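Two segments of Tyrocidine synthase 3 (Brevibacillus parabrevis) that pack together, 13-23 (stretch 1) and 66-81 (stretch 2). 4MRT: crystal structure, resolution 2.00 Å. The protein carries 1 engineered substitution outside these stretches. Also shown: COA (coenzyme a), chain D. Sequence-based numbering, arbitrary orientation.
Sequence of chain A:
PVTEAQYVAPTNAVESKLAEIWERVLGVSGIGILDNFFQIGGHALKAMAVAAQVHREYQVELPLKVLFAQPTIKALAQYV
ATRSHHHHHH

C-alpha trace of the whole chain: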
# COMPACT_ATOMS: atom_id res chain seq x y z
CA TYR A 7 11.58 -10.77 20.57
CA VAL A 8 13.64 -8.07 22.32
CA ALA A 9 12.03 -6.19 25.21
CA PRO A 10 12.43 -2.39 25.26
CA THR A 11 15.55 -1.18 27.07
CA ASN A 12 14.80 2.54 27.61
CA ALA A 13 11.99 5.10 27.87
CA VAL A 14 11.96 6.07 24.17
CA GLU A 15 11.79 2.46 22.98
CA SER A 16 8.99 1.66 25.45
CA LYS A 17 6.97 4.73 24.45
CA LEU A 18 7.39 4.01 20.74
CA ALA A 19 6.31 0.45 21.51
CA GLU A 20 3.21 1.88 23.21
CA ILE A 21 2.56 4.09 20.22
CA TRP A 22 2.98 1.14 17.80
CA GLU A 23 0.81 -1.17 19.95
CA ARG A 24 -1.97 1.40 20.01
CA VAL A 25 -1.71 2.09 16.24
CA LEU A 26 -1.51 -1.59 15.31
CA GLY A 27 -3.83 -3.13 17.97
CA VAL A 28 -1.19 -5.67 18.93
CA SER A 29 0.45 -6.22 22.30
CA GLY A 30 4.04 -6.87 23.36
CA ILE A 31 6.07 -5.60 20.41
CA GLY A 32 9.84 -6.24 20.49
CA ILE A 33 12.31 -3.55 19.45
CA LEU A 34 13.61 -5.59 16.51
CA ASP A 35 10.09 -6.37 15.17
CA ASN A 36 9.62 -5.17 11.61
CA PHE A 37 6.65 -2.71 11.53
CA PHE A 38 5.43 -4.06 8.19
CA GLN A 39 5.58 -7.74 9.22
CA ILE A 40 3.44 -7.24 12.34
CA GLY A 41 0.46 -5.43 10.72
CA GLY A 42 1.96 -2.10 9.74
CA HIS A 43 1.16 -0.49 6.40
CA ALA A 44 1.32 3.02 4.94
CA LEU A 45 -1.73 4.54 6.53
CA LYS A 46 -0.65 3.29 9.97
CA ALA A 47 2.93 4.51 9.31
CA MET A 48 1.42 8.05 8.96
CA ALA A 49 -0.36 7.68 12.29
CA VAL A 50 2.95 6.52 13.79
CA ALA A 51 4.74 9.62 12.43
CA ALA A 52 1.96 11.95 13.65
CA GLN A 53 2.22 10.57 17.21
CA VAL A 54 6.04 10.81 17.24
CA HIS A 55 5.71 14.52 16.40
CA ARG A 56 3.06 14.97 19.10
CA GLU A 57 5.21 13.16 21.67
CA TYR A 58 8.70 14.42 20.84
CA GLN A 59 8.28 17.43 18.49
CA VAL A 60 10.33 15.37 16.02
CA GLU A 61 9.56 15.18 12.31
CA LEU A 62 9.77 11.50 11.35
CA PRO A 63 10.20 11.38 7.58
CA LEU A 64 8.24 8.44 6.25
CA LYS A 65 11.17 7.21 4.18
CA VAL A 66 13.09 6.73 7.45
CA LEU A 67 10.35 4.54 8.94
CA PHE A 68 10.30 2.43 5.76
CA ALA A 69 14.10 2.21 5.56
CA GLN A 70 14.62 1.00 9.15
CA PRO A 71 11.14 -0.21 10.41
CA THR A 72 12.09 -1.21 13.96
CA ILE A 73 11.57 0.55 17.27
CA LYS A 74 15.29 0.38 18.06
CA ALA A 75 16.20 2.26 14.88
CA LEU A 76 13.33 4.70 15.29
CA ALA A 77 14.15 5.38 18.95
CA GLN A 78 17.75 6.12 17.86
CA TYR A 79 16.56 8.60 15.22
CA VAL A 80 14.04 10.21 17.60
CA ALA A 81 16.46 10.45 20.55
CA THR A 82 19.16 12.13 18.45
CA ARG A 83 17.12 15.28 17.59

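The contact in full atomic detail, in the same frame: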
# COMPACT_ATOMS: atom_id res chain seq x y z
N ALA A 13 13.29 4.42 27.87
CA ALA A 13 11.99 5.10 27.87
C ALA A 13 11.46 5.40 26.46
O ALA A 13 10.25 5.39 26.23
CB ALA A 13 12.06 6.38 28.69
N VAL A 14 12.37 5.70 25.53
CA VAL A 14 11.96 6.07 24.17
C VAL A 14 11.51 4.83 23.40
O VAL A 14 10.53 4.88 22.68
CB VAL A 14 13.07 6.83 23.43
CG1 VAL A 14 12.61 7.21 22.03
CG2 VAL A 14 13.46 8.08 24.21
N GLU A 15 12.21 3.72 23.58
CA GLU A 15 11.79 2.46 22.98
C GLU A 15 10.43 2.04 23.53
O GLU A 15 9.55 1.64 22.76
CB GLU A 15 12.83 1.38 23.21
CG GLU A 15 14.12 1.65 22.44
CD GLU A 15 15.24 0.71 22.79
OE1 GLU A 15 15.14 0.02 23.84
OE2 GLU A 15 16.22 0.67 22.02
N SER A 16 10.23 2.15 24.85
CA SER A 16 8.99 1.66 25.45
C SER A 16 7.81 2.50 24.99
O SER A 16 6.77 1.95 24.67
CB SER A 16 9.07 1.60 26.99
OG SER A 16 9.98 2.56 27.49
N LYS A 17 8.01 3.82 24.90
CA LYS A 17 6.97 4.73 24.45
C LYS A 17 6.59 4.48 22.98
O LYS A 17 5.42 4.38 22.65
CB LYS A 17 7.45 6.17 24.65
CG LYS A 17 6.44 7.24 24.30
CD LYS A 17 5.10 6.94 24.97
CE LYS A 17 4.36 8.20 25.39
NZ LYS A 17 3.74 8.02 26.74
N LEU A 18 7.60 4.36 22.13
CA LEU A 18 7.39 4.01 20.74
C LEU A 18 6.68 2.67 20.60
O LEU A 18 5.86 2.49 19.69
CB LEU A 18 8.73 3.96 20.00
CG LEU A 18 9.35 5.33 19.75
CD1 LEU A 18 10.70 5.19 19.04
CD2 LEU A 18 8.40 6.22 18.96
N ALA A 19 7.01 1.73 21.49
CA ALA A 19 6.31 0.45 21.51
C ALA A 19 4.86 0.68 21.85
O ALA A 19 3.99 0.04 21.27
CB ALA A 19 6.94 -0.52 22.50
N GLU A 20 4.59 1.62 22.77
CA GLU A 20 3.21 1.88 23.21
C GLU A 20 2.46 2.54 22.07
O GLU A 20 1.30 2.23 21.80
CB GLU A 20 3.14 2.76 24.47
CG GLU A 20 3.94 2.32 25.71
CD GLU A 20 4.14 0.81 25.90
OE1 GLU A 20 3.17 0.03 25.71
OE2 GLU A 20 5.26 0.40 26.29
N ILE A 21 3.13 3.47 21.40
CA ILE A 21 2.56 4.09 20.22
C ILE A 21 2.22 3.04 19.13
O ILE A 21 1.12 3.04 18.57
CB ILE A 21 3.51 5.16 19.66
CG1 ILE A 21 3.53 6.36 20.61
CG2 ILE A 21 3.05 5.59 18.27
CD1 ILE A 21 4.64 7.37 20.35
N TRP A 22 3.16 2.15 18.85
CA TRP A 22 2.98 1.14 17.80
C TRP A 22 1.85 0.17 18.17
O TRP A 22 1.04 -0.21 17.33
CB TRP A 22 4.26 0.33 17.61
CG TRP A 22 5.31 0.95 16.76
CD1 TRP A 22 5.57 2.28 16.59
CD2 TRP A 22 6.28 0.25 15.97
NE1 TRP A 22 6.63 2.45 15.72
CE2 TRP A 22 7.08 1.22 15.33
CE3 TRP A 22 6.54 -1.11 15.74
CZ2 TRP A 22 8.14 0.87 14.47
CZ3 TRP A 22 7.60 -1.45 14.89
CH2 TRP A 22 8.37 -0.47 14.27
N GLU A 23 1.83 -0.25 19.44
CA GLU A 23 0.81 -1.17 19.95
C GLU A 23 -0.59 -0.59 19.80
O GLU A 23 -1.53 -1.28 19.41
CB GLU A 23 1.09 -1.51 21.42
CG GLU A 23 2.28 -2.44 21.58
CD GLU A 23 2.74 -2.62 23.02
OE1 GLU A 23 3.68 -3.42 23.23
OE2 GLU A 23 2.17 -1.97 23.92
N VAL A 66 12.31 7.28 6.34
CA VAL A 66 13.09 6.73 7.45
C VAL A 66 12.40 5.55 8.12
O VAL A 66 13.04 4.53 8.39
CB VAL A 66 13.41 7.83 8.48
CG1 VAL A 66 13.98 7.22 9.76
CG2 VAL A 66 14.38 8.83 7.86
N LEU A 67 11.10 5.66 8.37
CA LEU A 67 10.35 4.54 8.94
C LEU A 67 10.39 3.32 8.03
O LEU A 67 10.58 2.18 8.48
CB LEU A 67 8.92 4.99 9.23
CG LEU A 67 7.94 3.99 9.85
CD1 LEU A 67 8.57 3.09 10.91
CD2 LEU A 67 6.78 4.77 10.44
N PHE A 68 10.24 3.54 6.73
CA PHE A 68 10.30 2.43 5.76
C PHE A 68 11.68 1.80 5.62
O PHE A 68 11.81 0.60 5.40
CB PHE A 68 9.80 2.92 4.40
CG PHE A 68 8.33 2.89 4.28
CD1 PHE A 68 7.68 1.73 3.84
CD2 PHE A 68 7.57 4.00 4.60
CE1 PHE A 68 6.32 1.71 3.73
CE2 PHE A 68 6.20 3.96 4.49
CZ PHE A 68 5.57 2.83 4.05
N ALA A 69 12.72 2.64 5.73
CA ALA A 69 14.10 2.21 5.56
C ALA A 69 14.61 1.35 6.72
O ALA A 69 15.37 0.42 6.50
CB ALA A 69 14.98 3.44 5.40
N GLN A 70 14.18 1.67 7.94
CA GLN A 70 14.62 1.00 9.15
C GLN A 70 13.40 0.86 10.11
O GLN A 70 13.28 1.58 11.09
CB GLN A 70 15.79 1.78 9.77
CG GLN A 70 15.44 3.19 10.23
CD GLN A 70 16.65 4.10 10.40
OE1 GLN A 70 17.63 4.01 9.67
NE2 GLN A 70 16.56 5.03 11.36
N PRO A 71 12.47 -0.07 9.80
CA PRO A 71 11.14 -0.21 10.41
C PRO A 71 11.13 -1.00 11.71
O PRO A 71 10.36 -1.97 11.84
CB PRO A 71 10.36 -0.98 9.35
CG PRO A 71 11.39 -1.89 8.79
CD PRO A 71 12.68 -1.11 8.78
N THR A 72 12.01 -0.60 12.63
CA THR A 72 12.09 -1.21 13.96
C THR A 72 12.11 -0.08 14.97
O THR A 72 12.54 1.05 14.69
CB THR A 72 13.35 -2.10 14.16
OG1 THR A 72 14.53 -1.31 13.94
CG2 THR A 72 13.37 -3.30 13.22
N ILE A 73 11.57 -0.37 16.16
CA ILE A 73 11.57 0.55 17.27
C ILE A 73 12.98 0.98 17.68
O ILE A 73 13.20 2.14 18.02
CB ILE A 73 10.83 -0.08 18.49
CG1 ILE A 73 9.31 0.01 18.25
CG2 ILE A 73 11.20 0.65 19.78
CD1 ILE A 73 8.50 -0.96 19.09
N LYS A 74 13.92 0.06 17.68
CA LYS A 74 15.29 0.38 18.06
C LYS A 74 15.84 1.48 17.15
O LYS A 74 16.30 2.54 17.64
CB LYS A 74 16.18 -0.85 17.97
CG LYS A 74 17.56 -0.64 18.57
CD LYS A 74 18.46 -1.83 18.37
CE LYS A 74 19.85 -1.44 18.84
NZ LYS A 74 20.76 -2.59 18.75
N ALA A 75 15.73 1.26 15.84
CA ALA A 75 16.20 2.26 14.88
C ALA A 75 15.47 3.57 15.05
O ALA A 75 16.10 4.64 15.09
CB ALA A 75 16.06 1.75 13.46
N LEU A 76 14.14 3.50 15.17
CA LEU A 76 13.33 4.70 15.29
C LEU A 76 13.60 5.50 16.55
O LEU A 76 13.58 6.72 16.52
CB LEU A 76 11.84 4.39 15.22
CG LEU A 76 11.15 5.02 14.02
CD1 LEU A 76 11.58 4.30 12.75
CD2 LEU A 76 9.63 4.97 14.21
N ALA A 77 13.74 4.79 17.67
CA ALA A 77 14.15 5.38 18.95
C ALA A 77 15.47 6.14 18.78
O ALA A 77 15.58 7.29 19.20
CB ALA A 77 14.29 4.31 20.02
N GLN A 78 16.45 5.50 18.13
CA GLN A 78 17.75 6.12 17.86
C GLN A 78 17.57 7.45 17.17
O GLN A 78 17.99 8.47 17.68
CB GLN A 78 18.63 5.20 17.00
N TYR A 79 16.89 7.41 16.02
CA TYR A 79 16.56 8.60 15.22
C TYR A 79 15.84 9.68 16.04
O TYR A 79 16.20 10.84 15.98
CB TYR A 79 15.68 8.19 14.02
CG TYR A 79 15.43 9.30 13.02
CD1 TYR A 79 14.34 10.17 13.15
CD2 TYR A 79 16.29 9.47 11.92
CE1 TYR A 79 14.12 11.19 12.22
CE2 TYR A 79 16.08 10.47 10.99
CZ TYR A 79 15.00 11.33 11.14
OH TYR A 79 14.80 12.33 10.20
N VAL A 80 14.82 9.28 16.78
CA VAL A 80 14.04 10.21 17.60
C VAL A 80 14.88 10.82 18.72
O VAL A 80 14.84 12.04 18.93
CB VAL A 80 12.79 9.53 18.19
CG1 VAL A 80 12.18 10.36 19.30
CG2 VAL A 80 11.77 9.28 17.09
N ALA A 81 15.64 9.98 19.43
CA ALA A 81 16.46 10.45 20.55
C ALA A 81 17.44 11.51 20.05
O ALA A 81 17.46 12.63 20.57
CB ALA A 81 17.20 9.30 21.20
N1A COA D . 6.02 1.84 -5.45
C2A COA D . 4.98 1.15 -5.95
N3A COA D . 4.53 0.00 -5.45
C4A COA D . 5.14 -0.55 -4.37
C5A COA D . 6.29 0.13 -3.76
C6A COA D . 6.71 1.39 -4.37
N6A COA D . 7.76 2.06 -3.86
N7A COA D . 6.70 -0.61 -2.72
C8A COA D . 5.89 -1.70 -2.67
N9A COA D . 4.98 -1.65 -3.66
C1B COA D . 3.89 -2.63 -3.91
C2B COA D . 4.26 -4.06 -3.58
O2B COA D . 3.75 -4.91 -4.63
C3B COA D . 3.48 -4.31 -2.30
O3B COA D . 3.09 -5.67 -2.13
P3B COA D . 3.77 -6.66 -1.04
O7A COA D . 2.71 -7.68 -0.72
O8A COA D . 4.94 -7.29 -1.74
O9A COA D . 4.17 -5.77 0.09
C4B COA D . 2.24 -3.48 -2.55
O4B COA D . 2.74 -2.29 -3.10
C5B COA D . 1.40 -3.19 -1.34
O5B COA D . 0.54 -2.09 -1.66
P1A COA D . -0.43 -1.55 -0.51
O1A COA D . -1.27 -2.69 -0.01
O2A COA D . -1.16 -0.35 -1.08
O3A COA D . 0.61 -1.18 0.64
P2A COA D . 0.55 0.17 1.50
O4A COA D . -0.80 0.88 1.44
O5A COA D . 1.07 -0.18 2.91
O6A COA D . 1.70 1.15 0.88
CBP COA D . 3.24 2.12 -0.76
CCP COA D . 2.45 0.89 -0.30
CDP COA D . 2.86 3.53 -0.34
CEP COA D . 4.26 1.92 -1.86
CAP COA D . 4.33 2.02 0.41
OAP COA D . 4.87 0.70 0.57
C9P COA D . 5.56 2.94 0.31
O9P COA D . 5.48 4.16 0.47
N8P COA D . 6.74 2.38 0.03
C7P COA D . 7.95 3.18 -0.18
C6P COA D . 8.76 3.38 1.09
C5P COA D . 10.07 4.09 0.78
O5P COA D . 10.01 5.28 0.52
N4P COA D . 11.23 3.39 0.85
C3P COA D . 12.55 3.97 0.56
C2P COA D . 13.53 4.00 1.74
S1P COA D . 15.04 4.95 1.36
O HOH W 1 17.39 2.26 20.10

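Helices that pack face to face need no direct hydrogen bonds between them; a well-fitted apolar surface can suffice, with polar groups handled at its margin. The contact between residues 13-23 and 66-81 of tyrocidine synthase 3 illustrates the principle. The helix of stretch 1 and helix 73-81 run at 118° to each other, with axes 9.0 Å apart at closest approach, and the two stretches together bury 575 Å². No hydrogen bond crosses between them.

The apolar packing centres on Ile73, a knob set into a hole formed by Glu15, Leu18, Ala19 and Trp22. Its CA-to-CB bond points sideways, yet the end of its side chain comes nearer to the opposing helix, and with chi1 in m and chi2 in t it reaches several partners at once. Ile73 CD1 lies 3.8 Å from Ala19 CB, where a small side chain leaves room for close approach, while Ile73 CG2 lies 4.1 Å from Leu18 CB and 3.5 Å from the backbone Glu15 O. Leu18 answers from the other helix: its CD1 rests against the backbone, 3.4 Å from Ala77 N, and also lies 3.8 Å from Ala77 CB and 4.1 Å from Leu76 CB. That amide is already committed to its own helix, with Ala77 N donating to Ile73 O at 2.7 Å, so the leucine methyl covers a satisfied group. Ala77 is the point of nearest backbone register, its CA 5.5 Å from Glu15 CA, and its methyl permits this closeness. One turn before Leu18, Val14 extends the apolar seam, with CG1 3.9 Å from Ala77 CB and 4.2 Å from Val80 CG1.

Aromatic packing continues the seam toward the beginning of helix 73-81. Ile73 CG1 sits 3.7 Å from the centroid of the six-membered ring of Trp22, only 7° off the ring normal, a CH-pi contact directly over the face. The ring edge meets different neighbours: Trp22 CH2 lies 3.5 Å from Pro71 O, and Trp22 NE1 lies 4.2 Å from Leu76 CD2. Such a neighbour offers NE1 no acceptor, and this buried nitrogen has no hydrogen-bonding partner anywhere in the model. Leu67 adds a further apolar contact, its CD1 4.2 Å from Trp22 CZ2.

Polar interactions are fewer. Glu15 contributes the aliphatic part of its side chain to the packing, with CG 3.6 Å from Ala77 CB, while its carboxylate serves a water-mediated link. Water 1 donates to Glu15 OE2 at 2.8 Å and to Lys74 O at 2.7 Å, bridging the stretches where no direct bond exists. The charged end of Lys74 takes no part in this link; the bridge uses its backbone oxygen. Within stretch 2, Thr72 caps helix 73-81: Ala75 N donates to Thr72 OG1 at 3.4 Å, a weak bond that nonetheless occupies an amide of the first turn.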